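Local coordinates for protein putative carbonic anhydrase (Streptococcus mutans, PDB 3LAS) that probably catalyses the reversible hydration of carbon dioxide to hydrogencarbonate, as a zinc-dependent carbonic anhydrase of the beta class, at residues A[104-108]-A[119-123]; A[74-79]-A[143-148]; A[26-30]-A[80-84]. One frame throughout, in Å; residues are numbered along the deposited sequence.

Three contacts illustrate how a beta-class carbonic anhydrase packs its helices and loops: interactions 2 and 3 lie beside the central sheet, interaction 1 apart from them at the subunit interface. Along the chain interaction 3 (26-30 with 80-84) closes before interaction 1 (104-108 with 119-123) opens, while interaction 2 (74-79 with 143-148) crosses interaction 3 and spans interaction 1. Interactions 2 and 3 are neighbours, with centres about 11 Å apart; interaction 2 uses helix 68-80 and interaction 3 the loop that follows it, and they touch through Ser77 and Thr83. Interaction 1 lies on helix 101-112, its centre about 30 Å from that of interaction 2 and 35 Å from that of interaction 3. All three also touch the second subunit, so the same elements pack within the chain and against it.

Interaction 1 (A[104-108]-A[119-123]); sequences FTEQL and QDFLP. With GAI (guanidine), chain I.
Helix 101-112 and the loop that leads from it toward helix 127-140 close on each other through an aromatic cluster at the subunit interface, where Phe104 and Phe121 form a T-shaped (edge-to-face) pair. The ring of Phe104 presents its CD1-CE1 edge to a face of Phe121; the planes stand at 89° and the centroids are 5.1 Å apart. Phe104 CD1 lies over the centre of that face, and Phe104 CE1 approaches Phe121 CD1 to 3.8 Å. With CG turned anti to the backbone N (chi1 -170°), Phe104 sends its ring from the helix toward the loop. Two aliphatic groups meet Phe121 obliquely: the methyl CG2 of Thr105 reaches Phe121 CE2 at 3.7 Å, and Leu108 CD1 touches Phe121 CZ, also at 3.7 Å. The other methyl of Leu108, CD2, lies over one face of Phe104, offset toward its rim, so one leucine packs against both rings. While Thr105 offers carbon to the loop, its OG1 is hydrogen-bonded to Asn101 O. In the loop an Asx turn forms, Leu122 N donating to Asp120 OD1 at 2.9 Å from above the carboxylate plane. Asn101 binds both Asp120 and the backbone N of Phe121, and Val75 of the second subunit packs on both phenylalanines. N3 of a guanidine lies obliquely to the Phe121 ring, 3.7 Å from Phe121 CZ; the ligand is also near Gln119 and is hydrogen-bonded to Asp68 O of the second subunit. No hydrogen bond joins the two segments: shape and dispersion hold the rings together, whereas the polar bonds probably help to set the backbone carrying Phe121.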
ATOM      1  N   PHE A 104      -9.241 -21.369   0.438  1.00 11.37           N
ATOM      2  CA  PHE A 104      -8.253 -20.702   1.303  1.00 11.69           C
ATOM      3  C   PHE A 104      -8.714 -20.788   2.745  1.00 13.07           C
ATOM      4  O   PHE A 104      -7.961 -21.055   3.642  1.00 12.05           O
ATOM      5  CB  PHE A 104      -8.076 -19.289   0.852  1.00 11.86           C
ATOM      6  CG  PHE A 104      -6.927 -18.617   1.509  1.00 10.43           C
ATOM      7  CD1 PHE A 104      -7.076 -17.373   2.038  1.00 10.44           C
ATOM      8  CD2 PHE A 104      -5.622 -19.137   1.513  1.00 11.71           C
ATOM      9  CE1 PHE A 104      -6.007 -16.665   2.585  1.00 12.57           C
ATOM     10  CE2 PHE A 104      -4.541 -18.382   2.083  1.00 11.94           C
ATOM     11  CZ  PHE A 104      -4.771 -17.177   2.662  1.00  9.74           C
ATOM     12  N   THR A 105     -10.025 -20.676   2.987  1.00 13.06           N
ATOM     13  CA  THR A 105     -10.494 -20.643   4.364  1.00 14.72           C
ATOM     14  C   THR A 105     -10.399 -22.085   4.887  1.00 13.59           C
ATOM     15  O   THR A 105     -10.067 -22.283   6.069  1.00 15.66           O
ATOM     16  CB  THR A 105     -11.927 -19.862   4.531  1.00 16.49           C
ATOM     17  OG1 THR A 105     -12.757 -20.629   3.755  1.00 19.49           O
ATOM     18  CG2 THR A 105     -11.811 -18.443   4.070  1.00 20.48           C
ATOM     19  N   GLU A 106     -10.535 -23.105   4.035  1.00 14.42           N
ATOM     20  CA  GLU A 106     -10.266 -24.471   4.554  1.00 17.07           C
ATOM     21  C   GLU A 106      -8.784 -24.632   4.958  1.00 15.68           C
ATOM     22  O   GLU A 106      -8.468 -25.281   5.992  1.00 16.76           O
ATOM     23  CB  GLU A 106     -10.610 -25.527   3.514  1.00 17.77           C
ATOM     24  CG  GLU A 106     -12.117 -25.769   3.372  1.00 24.48           C
ATOM     25  CD  GLU A 106     -12.771 -25.975   4.729  1.00 31.16           C
ATOM     26  OE1 GLU A 106     -12.427 -26.983   5.416  1.00 32.53           O
ATOM     27  OE2 GLU A 106     -13.620 -25.108   5.107  1.00 29.03           O
ATOM     28  N   GLN A 107      -7.842 -24.096   4.114  1.00 13.84           N
ATOM     29  CA  GLN A 107      -6.478 -24.137   4.437  1.00 13.94           C
ATOM     30  C   GLN A 107      -6.151 -23.427   5.747  1.00 14.51           C
ATOM     31  O   GLN A 107      -5.362 -23.926   6.588  1.00 13.99           O
ATOM     32  CB  GLN A 107      -5.690 -23.488   3.302  1.00 14.73           C
ATOM     33  CG  GLN A 107      -4.125 -23.532   3.493  1.00 14.37           C
ATOM     34  CD  GLN A 107      -3.393 -22.804   2.417  1.00 17.35           C
ATOM     35  OE1 GLN A 107      -2.471 -21.941   2.667  1.00 17.70           O
ATOM     36  NE2 GLN A 107      -3.783 -23.059   1.203  1.00 18.78           N
ATOM     37  N   LEU A 108      -6.755 -22.255   5.995  1.00 12.87           N
ATOM     38  CA  LEU A 108      -6.531 -21.573   7.237  1.00 13.64           C
ATOM     39  C   LEU A 108      -7.046 -22.365   8.441  1.00 15.18           C
ATOM     40  O   LEU A 108      -6.435 -22.325   9.510  1.00 14.48           O
ATOM     41  CB  LEU A 108      -7.125 -20.178   7.208  1.00 11.71           C
ATOM     42  CG  LEU A 108      -6.572 -19.296   6.097  1.00 11.52           C
ATOM     43  CD1 LEU A 108      -7.294 -17.976   6.154  1.00 15.54           C
ATOM     44  CD2 LEU A 108      -5.057 -18.961   6.218  1.00 12.58           C
ATOM     45  N   GLN A 119     -15.222 -14.736   5.978  1.00 17.10           N
ATOM     46  CA  GLN A 119     -14.439 -13.540   5.563  1.00 17.51           C
ATOM     47  C   GLN A 119     -14.138 -13.613   4.098  1.00 17.74           C
ATOM     48  O   GLN A 119     -13.730 -14.700   3.547  1.00 19.65           O
ATOM     49  CB  GLN A 119     -13.079 -13.576   6.243  1.00 19.46           C
ATOM     50  CG  GLN A 119     -13.095 -13.488   7.691  1.00 25.62           C
ATOM     51  CD  GLN A 119     -13.570 -12.113   8.197  1.00 29.60           C
ATOM     52  OE1 GLN A 119     -14.427 -12.054   9.082  1.00 41.08           O
ATOM     53  NE2 GLN A 119     -13.136 -11.046   7.549  1.00 35.99           N
ATOM     54  N   ASP A 120     -14.208 -12.466   3.458  1.00 13.10           N
ATOM     55  CA  ASP A 120     -13.991 -12.376   2.027  1.00 12.93           C
ATOM     56  C   ASP A 120     -12.536 -11.912   1.811  1.00 10.73           C
ATOM     57  O   ASP A 120     -12.165 -10.780   2.115  1.00 11.83           O
ATOM     58  CB  ASP A 120     -14.955 -11.355   1.426  1.00 13.79           C
ATOM     59  CG  ASP A 120     -14.943 -11.393  -0.079  1.00 11.29           C
ATOM     60  OD1 ASP A 120     -14.131 -12.076  -0.671  1.00 11.77           O
ATOM     61  OD2 ASP A 120     -15.857 -10.730  -0.725  1.00 14.07           O
ATOM     62  N   PHE A 121     -11.720 -12.784   1.302  1.00  8.29           N
ATOM     63  CA  PHE A 121     -10.337 -12.448   0.960  1.00  8.96           C
ATOM     64  C   PHE A 121     -10.198 -11.737  -0.357  1.00  9.11           C
ATOM     65  O   PHE A 121      -9.052 -11.359  -0.752  1.00  9.70           O
ATOM     66  CB  PHE A 121      -9.414 -13.675   1.055  1.00  9.62           C
ATOM     67  CG  PHE A 121      -9.237 -14.097   2.503  1.00  9.37           C
ATOM     68  CD1 PHE A 121      -8.187 -13.610   3.253  1.00 10.33           C
ATOM     69  CD2 PHE A 121     -10.144 -14.971   3.095  1.00 13.07           C
ATOM     70  CE1 PHE A 121      -8.033 -13.939   4.599  1.00 12.16           C
ATOM     71  CE2 PHE A 121      -9.961 -15.320   4.477  1.00 12.85           C
ATOM     72  CZ  PHE A 121      -8.902 -14.756   5.192  1.00 11.93           C
ATOM     73  N   LEU A 122     -11.300 -11.511  -1.074  1.00  9.30           N
ATOM     74  CA  LEU A 122     -11.338 -10.671  -2.267  1.00  9.51           C
ATOM     75  C   LEU A 122     -10.540 -11.214  -3.457  1.00  9.32           C
ATOM     76  O   LEU A 122      -9.872 -10.478  -4.175  1.00  9.97           O
ATOM     77  CB  LEU A 122     -11.017  -9.186  -2.024  1.00  9.53           C
ATOM     78  CG  LEU A 122     -11.744  -8.536  -0.891  1.00  8.52           C
ATOM     79  CD1 LEU A 122     -11.232  -7.135  -0.549  1.00 10.15           C
ATOM     80  CD2 LEU A 122     -13.254  -8.514  -1.135  1.00 12.27           C
ATOM     81  N   PRO A 123     -10.592 -12.540  -3.761  1.00 10.40           N
ATOM     82  CA  PRO A 123      -9.965 -13.062  -4.966  1.00 10.22           C
ATOM     83  C   PRO A 123     -10.664 -12.582  -6.228  1.00 11.21           C
ATOM     84  O   PRO A 123     -11.807 -12.049  -6.130  1.00 13.35           O
ATOM     85  CB  PRO A 123     -10.107 -14.631  -4.798  1.00 11.61           C
ATOM     86  CG  PRO A 123     -11.450 -14.750  -4.080  1.00 11.14           C
ATOM     87  CD  PRO A 123     -11.430 -13.555  -3.066  1.00 10.23           C
TER
HETATM   88  C   GAI I 169      -9.282 -10.793   7.429  1.00 25.66           C
HETATM   89  N1  GAI I 169      -8.953  -9.745   8.199  1.00 27.44           N
HETATM   90  N2  GAI I 169      -9.926 -10.856   6.286  1.00 26.97           N
HETATM   91  N3  GAI I 169      -9.412 -12.027   7.656  1.00 20.44           N

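Interaction 2 (A[74-79]-A[143-148])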
ATOM      1  N   LEU A  74      -8.184   6.996   1.027  1.00  7.57           N
ATOM      2  CA  LEU A  74      -8.449   7.931  -0.020  1.00  7.53           C
ATOM      3  C   LEU A  74      -9.133   9.168   0.486  1.00  8.12           C
ATOM      4  O   LEU A  74      -8.876  10.262  -0.053  1.00  9.00           O
ATOM      5  CB  LEU A  74      -9.282   7.292  -1.161  1.00  9.17           C
ATOM      6  CG  LEU A  74      -8.573   6.240  -1.966  1.00  7.80           C
ATOM      7  CD1 LEU A  74      -9.531   5.522  -2.889  1.00 10.07           C
ATOM      8  CD2 LEU A  74      -7.433   6.899  -2.793  1.00 12.18           C
ATOM      9  N   VAL A  75     -10.053   9.079   1.457  1.00  8.56           N
ATOM     10  CA  VAL A  75     -10.717  10.293   1.969  1.00  8.69           C
ATOM     11  C   VAL A  75      -9.636  11.113   2.664  1.00  8.75           C
ATOM     12  O   VAL A  75      -9.625  12.397   2.518  1.00  8.66           O
ATOM     13  CB  VAL A  75     -11.816   9.867   2.961  1.00 10.43           C
ATOM     14  CG1 VAL A  75     -12.264  11.134   3.804  1.00 12.76           C
ATOM     15  CG2 VAL A  75     -12.936   9.179   2.275  1.00 12.32           C
ATOM     16  N   ILE A  76      -8.662  10.553   3.367  1.00  8.50           N
ATOM     17  CA  ILE A  76      -7.560  11.345   3.928  1.00  9.82           C
ATOM     18  C   ILE A  76      -6.757  11.917   2.793  1.00  7.73           C
ATOM     19  O   ILE A  76      -6.421  13.149   2.785  1.00  9.27           O
ATOM     20  CB  ILE A  76      -6.703  10.446   4.896  1.00  8.84           C
ATOM     21  CG1 ILE A  76      -7.552  10.120   6.104  1.00  8.45           C
ATOM     22  CG2 ILE A  76      -5.405  11.168   5.243  1.00  9.62           C
ATOM     23  CD1 ILE A  76      -6.940   8.926   6.910  1.00  9.43           C
ATOM     24  N   SER A  77      -6.402  11.131   1.798  1.00  7.72           N
ATOM     25  CA  SER A  77      -5.594  11.652   0.671  1.00  7.72           C
ATOM     26  C   SER A  77      -6.239  12.856  -0.023  1.00  7.97           C
ATOM     27  O   SER A  77      -5.531  13.793  -0.379  1.00  8.88           O
ATOM     28  CB  SER A  77      -5.430  10.472  -0.338  1.00  8.34           C
ATOM     29  OG  SER A  77      -4.704  10.881  -1.482  1.00  8.23           O
ATOM     30  N   GLU A  78      -7.550  12.746  -0.221  1.00  7.87           N
ATOM     31  CA  GLU A  78      -8.287  13.746  -0.990  1.00  9.25           C
ATOM     32  C   GLU A  78      -8.677  14.959  -0.160  1.00  9.31           C
ATOM     33  O   GLU A  78      -8.460  16.135  -0.571  1.00 11.36           O
ATOM     34  CB  GLU A  78      -9.540  13.115  -1.574  1.00  9.27           C
ATOM     35  CG  GLU A  78      -9.161  12.127  -2.697  1.00 10.83           C
ATOM     36  CD  GLU A  78     -10.221  11.259  -3.221  1.00 14.16           C
ATOM     37  OE1 GLU A  78     -11.349  11.209  -2.705  1.00 15.32           O
ATOM     38  OE2 GLU A  78      -9.909  10.444  -4.166  1.00 15.45           O
ATOM     39  N   GLN A  79      -9.241  14.734   1.036  1.00  8.62           N
ATOM     40  CA  GLN A  79      -9.811  15.858   1.778  1.00  9.71           C
ATOM     41  C   GLN A  79      -8.801  16.454   2.667  1.00 10.91           C
ATOM     42  O   GLN A  79      -8.891  17.684   2.945  1.00 12.82           O
ATOM     43  CB  GLN A  79     -11.067  15.412   2.583  1.00 11.15           C
ATOM     44  CG  GLN A  79     -12.159  14.814   1.654  1.00 10.92           C
ATOM     45  CD  GLN A  79     -12.480  15.574   0.397  1.00 11.44           C
ATOM     46  OE1 GLN A  79     -12.523  16.815   0.423  1.00 11.28           O
ATOM     47  NE2 GLN A  79     -12.688  14.912  -0.710  1.00 12.36           N
ATOM     48  N   LEU A 143     -18.151   8.841   0.102  1.00 13.41           N
ATOM     49  CA  LEU A 143     -16.986   9.489   0.615  1.00 13.41           C
ATOM     50  C   LEU A 143     -16.057   9.868  -0.523  1.00 12.69           C
ATOM     51  O   LEU A 143     -15.039  10.552  -0.218  1.00 14.15           O
ATOM     52  CB  LEU A 143     -16.295   8.609   1.647  1.00 13.80           C
ATOM     53  CG  LEU A 143     -17.057   8.376   2.954  1.00 14.94           C
ATOM     54  CD1 LEU A 143     -16.459   7.273   3.780  1.00 17.24           C
ATOM     55  CD2 LEU A 143     -16.999   9.677   3.724  1.00 17.75           C
ATOM     56  N   ILE A 144     -16.282   9.434  -1.735  1.00 12.11           N
ATOM     57  CA  ILE A 144     -15.379   9.781  -2.873  1.00 11.53           C
ATOM     58  C   ILE A 144     -16.226  10.704  -3.776  1.00 12.34           C
ATOM     59  O   ILE A 144     -17.245  10.305  -4.338  1.00 15.06           O
ATOM     60  CB  ILE A 144     -14.974   8.508  -3.636  1.00 11.00           C
ATOM     61  CG1 ILE A 144     -14.291   7.474  -2.781  1.00 13.14           C
ATOM     62  CG2 ILE A 144     -14.099   8.929  -4.816  1.00 13.41           C
ATOM     63  CD1 ILE A 144     -13.000   7.910  -2.114  1.00 12.92           C
ATOM     64  N   PRO A 145     -15.826  11.952  -3.930  1.00 13.05           N
ATOM     65  CA  PRO A 145     -16.656  12.896  -4.645  1.00 15.76           C
ATOM     66  C   PRO A 145     -16.783  12.564  -6.108  1.00 16.08           C
ATOM     67  O   PRO A 145     -15.957  11.895  -6.707  1.00 13.60           O
ATOM     68  CB  PRO A 145     -15.769  14.164  -4.702  1.00 19.71           C
ATOM     69  CG  PRO A 145     -14.999  14.137  -3.610  1.00 15.75           C
ATOM     70  CD  PRO A 145     -14.848  12.653  -3.140  1.00 14.44           C
ATOM     71  N   GLU A 146     -17.840  13.094  -6.680  1.00 20.31           N
ATOM     72  CA  GLU A 146     -18.053  13.000  -8.108  1.00 22.21           C
ATOM     73  C   GLU A 146     -17.028  13.749  -8.956  1.00 19.64           C
ATOM     74  O   GLU A 146     -16.792  13.273  -9.991  1.00 23.00           O
ATOM     75  CB  GLU A 146     -19.430  13.540  -8.435  1.00 23.51           C
ATOM     76  N   ASP A 147     -16.352  14.870  -8.574  1.00 23.27           N
ATOM     77  CA  ASP A 147     -15.475  15.531  -9.684  1.00 23.54           C
ATOM     78  C   ASP A 147     -14.071  14.884  -9.593  1.00 24.20           C
ATOM     79  O   ASP A 147     -13.036  15.660  -9.626  1.00 25.60           O
ATOM     80  CB  ASP A 147     -15.330  17.074  -9.551  1.00 22.76           C
ATOM     81  N   ILE A 148     -14.015  13.532  -9.419  1.00 23.55           N
ATOM     82  CA  ILE A 148     -12.697  12.822  -9.194  1.00 19.46           C
ATOM     83  C   ILE A 148     -12.597  11.883 -10.463  1.00 17.43           C
ATOM     84  O   ILE A 148     -13.415  10.987 -10.705  1.00 16.65           O
ATOM     85  CB  ILE A 148     -12.597  11.886  -7.955  1.00 17.86           C
ATOM     86  CG1 ILE A 148     -12.872  12.479  -6.502  1.00 23.52           C
ATOM     87  CG2 ILE A 148     -11.180  11.178  -8.014  1.00 17.52           C
ATOM     88  CD1 ILE A 148     -11.765  13.341  -5.907  1.00 23.79           C
TER
HETATM   89  O   HOH W   1     -12.629  11.986  -0.517  1.00  9.24           O
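Glu78 lies across three residues of the 143-148 loop, and its extended chain brings a buried carboxylate among apolar groups, where a water meets OE1. Its CG is anti to the carbonyl carbon (chi1 -71°) and the chain runs straight on beyond it, carrying the carboxylate from the helix to the loop. There Glu78 CD meets Ile148 CD1 at 3.7 Å, the two side chains arriving from opposite directions. Ile144 crosses Glu78 at about a right angle; its CD1 comes within 3.7 Å of Glu78 OE1 and also packs on CB of Leu74. Glu78 OE1 is satisfied by the water, which donates to it at 2.7 Å and to Leu143 O at 2.8 Å. The same water accepts from Gln79 NE2 at 2.9 Å, a bond made possible by the bend of the glutamine chain at chi2 (-46°), which turns its amide back toward the loop and brings NE2 to 3.8 Å from Pro145 CG, the two side chains meeting from opposite directions. About one turn earlier on the helix, Val75 CG2 presses against Leu143 CB at 3.5 Å, tighter than usual for two carbons. Ile86 of strand 85-91 touches all of Leu74, Glu78, Ile144 and Ile148. A helix and the loop entering strand 149-155 are thus joined against strand 85-91 of the central sheet, in the layered alpha/beta fold of beta-class carbonic anhydrases, away from the zinc site.

Interaction 3 (A[26-30]-A[80-84])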
ATOM      1  N   PRO A  26       6.596  18.711   0.252  1.00 13.25           N
ATOM      2  CA  PRO A  26       5.295  18.937   0.930  1.00 13.44           C
ATOM      3  C   PRO A  26       4.495  17.642   1.148  1.00 11.50           C
ATOM      4  O   PRO A  26       4.609  16.669   0.360  1.00 13.06           O
ATOM      5  CB  PRO A  26       4.531  19.824  -0.086  1.00 14.29           C
ATOM      6  CG  PRO A  26       5.154  19.524  -1.418  1.00 17.66           C
ATOM      7  CD  PRO A  26       6.665  19.241  -1.114  1.00 14.84           C
ATOM      8  N   LEU A  27       3.672  17.635   2.168  1.00 11.51           N
ATOM      9  CA  LEU A  27       2.829  16.510   2.454  1.00 11.97           C
ATOM     10  C   LEU A  27       1.813  16.274   1.321  1.00 12.01           C
ATOM     11  O   LEU A  27       1.475  15.132   1.005  1.00 12.72           O
ATOM     12  CB  LEU A  27       2.107  16.834   3.735  1.00 14.66           C
ATOM     13  CG  LEU A  27       1.530  15.695   4.530  1.00 20.51           C
ATOM     14  CD1 LEU A  27       1.965  14.232   4.421  1.00 13.24           C
ATOM     15  CD2 LEU A  27       1.140  16.075   6.016  1.00 18.66           C
ATOM     16  N   LYS A  28       1.301  17.314   0.679  1.00 11.14           N
ATOM     17  CA  LYS A  28       0.351  17.160  -0.415  1.00 11.96           C
ATOM     18  C   LYS A  28       1.055  16.683  -1.679  1.00 11.10           C
ATOM     19  O   LYS A  28       1.984  17.325  -2.182  1.00 11.96           O
ATOM     20  CB  LYS A  28      -0.356  18.514  -0.704  1.00 11.86           C
ATOM     21  CG  LYS A  28      -1.358  18.946   0.371  1.00 13.24           C
ATOM     22  CD  LYS A  28      -2.136  20.187  -0.162  1.00 18.88           C
ATOM     23  CE  LYS A  28      -3.398  20.442   0.627  1.00 24.48           C
ATOM     24  NZ  LYS A  28      -3.054  20.819   2.026  1.00 32.47           N
ATOM     25  N   PRO A  29       0.688  15.519  -2.243  1.00  9.10           N
ATOM     26  CA  PRO A  29       1.401  15.048  -3.432  1.00  9.24           C
ATOM     27  C   PRO A  29       1.330  16.010  -4.588  1.00 10.18           C
ATOM     28  O   PRO A  29       0.253  16.525  -4.882  1.00 10.43           O
ATOM     29  CB  PRO A  29       0.672  13.713  -3.749  1.00 11.21           C
ATOM     30  CG  PRO A  29       0.164  13.224  -2.391  1.00 10.75           C
ATOM     31  CD  PRO A  29      -0.293  14.542  -1.762  1.00  9.48           C
ATOM     32  N   LYS A  30       2.420  16.174  -5.317  1.00  9.74           N
ATOM     33  CA  LYS A  30       2.472  17.180  -6.393  1.00 11.08           C
ATOM     34  C   LYS A  30       1.475  16.924  -7.505  1.00 10.77           C
ATOM     35  O   LYS A  30       0.873  17.897  -8.090  1.00 12.94           O
ATOM     36  CB  LYS A  30       3.881  17.137  -7.000  1.00 12.71           C
ATOM     37  CG  LYS A  30       4.117  18.235  -7.975  1.00 12.73           C
ATOM     38  CD  LYS A  30       5.601  18.315  -8.311  1.00 17.64           C
ATOM     39  CE  LYS A  30       5.812  19.243  -9.450  1.00 21.24           C
ATOM     40  NZ  LYS A  30       7.205  18.965  -9.836  1.00 29.29           N
ATOM     41  N   GLN A  80      -7.839  15.737   3.221  1.00 10.80           N
ATOM     42  CA  GLN A  80      -6.811  16.360   4.028  0.50 11.04           C
ATOM     43  C   GLN A  80      -5.592  16.707   3.161  1.00 11.31           C
ATOM     44  O   GLN A  80      -4.959  17.748   3.372  1.00 13.03           O
ATOM     45  CB  GLN A  80      -6.481  15.388   5.156  0.50 12.40           C
ATOM     46  CG  GLN A  80      -5.577  15.920   6.278  0.50 11.86           C
ATOM     47  CD  GLN A  80      -6.192  16.925   7.191  0.50 12.68           C
ATOM     48  OE1 GLN A  80      -7.288  17.410   6.921  0.50 15.29           O
ATOM     49  NE2 GLN A  80      -5.469  17.302   8.221  0.50 12.76           N
ATOM     50  N   LEU A  81      -5.238  15.907   2.169  1.00  9.58           N
ATOM     51  CA  LEU A  81      -3.984  16.017   1.428  1.00 11.05           C
ATOM     52  C   LEU A  81      -4.120  16.444  -0.023  1.00 10.39           C
ATOM     53  O   LEU A  81      -3.111  16.377  -0.736  1.00 12.19           O
ATOM     54  CB  LEU A  81      -3.083  14.774   1.680  1.00 10.08           C
ATOM     55  CG  LEU A  81      -2.877  14.459   3.126  1.00 11.96           C
ATOM     56  CD1 LEU A  81      -2.125  13.133   3.338  1.00 13.96           C
ATOM     57  CD2 LEU A  81      -2.116  15.634   3.883  1.00 17.78           C
ATOM     58  N   GLY A  82      -5.329  16.814  -0.451  1.00 10.77           N
ATOM     59  CA  GLY A  82      -5.448  17.552  -1.714  1.00 12.10           C
ATOM     60  C   GLY A  82      -5.509  16.728  -2.942  1.00 11.53           C
ATOM     61  O   GLY A  82      -5.586  17.271  -4.043  1.00 13.92           O
ATOM     62  N   THR A  83      -5.426  15.396  -2.896  1.00  9.92           N
ATOM     63  CA  THR A  83      -5.488  14.671  -4.171  1.00  9.80           C
ATOM     64  C   THR A  83      -6.894  14.720  -4.764  1.00 10.13           C
ATOM     65  O   THR A  83      -7.896  14.937  -4.055  1.00 10.71           O
ATOM     66  CB  THR A  83      -4.966  13.209  -4.105  1.00  8.40           C
ATOM     67  OG1 THR A  83      -5.874  12.432  -3.313  1.00  9.09           O
ATOM     68  CG2 THR A  83      -3.554  13.130  -3.509  1.00  9.64           C
ATOM     69  N   SER A  84      -6.963  14.506  -6.070  1.00  9.20           N
ATOM     70  CA  SER A  84      -8.213  14.649  -6.783  1.00 10.19           C
ATOM     71  C   SER A  84      -8.307  13.810  -7.981  1.00 10.06           C
ATOM     72  O   SER A  84      -9.186  14.005  -8.830  1.00 12.89           O
ATOM     73  CB  SER A  84      -8.515  16.123  -7.045  1.00 12.92           C
ATOM     74  OG  SER A  84      -7.459  16.740  -7.712  1.00 18.41           O
TER
HETATM   75  O   HOH W   2      -2.257  16.760  -3.540  1.00 13.89           O
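The two loops pass closest at Lys28 and Leu81, whose CA atoms are 4.8 Å apart, and no direct hydrogen bond links them; instead a water donates to Pro29 O at 2.9 Å and to Leu81 O at 3.0 Å. Leu81 O is also approached by carbon, with Lys28 CG at 3.3 Å and CD of the Pro29 ring at 3.5 Å. The lysine chain runs on past this carbonyl to Gly82, which turns the loop with a positive phi (85°); Lys28 CE lies 4.2 Å from Gly82 CA. On the apolar flank Leu27 CG touches Leu81 CD2 at 3.7 Å. Leu27 has CG anti to the backbone N (chi1 -159°), which puts CG, with CD2 just behind it, against that methyl. Beyond them, Pro29 CG meets the methyl CG2 of Thr83 at 3.9 Å, while Thr83 OG1 is hydrogen-bonded to Ser77. His57 of strand 56-61 packs on Pro29, Leu81 and Thr83, and Leu27 packs on Asp40 of the second subunit. The contact joins two loops that lead into the neighbouring parallel strands 33-38 and 85-91, the middle pair of the four parallel strands of the beta-class carbonic anhydrase sheet.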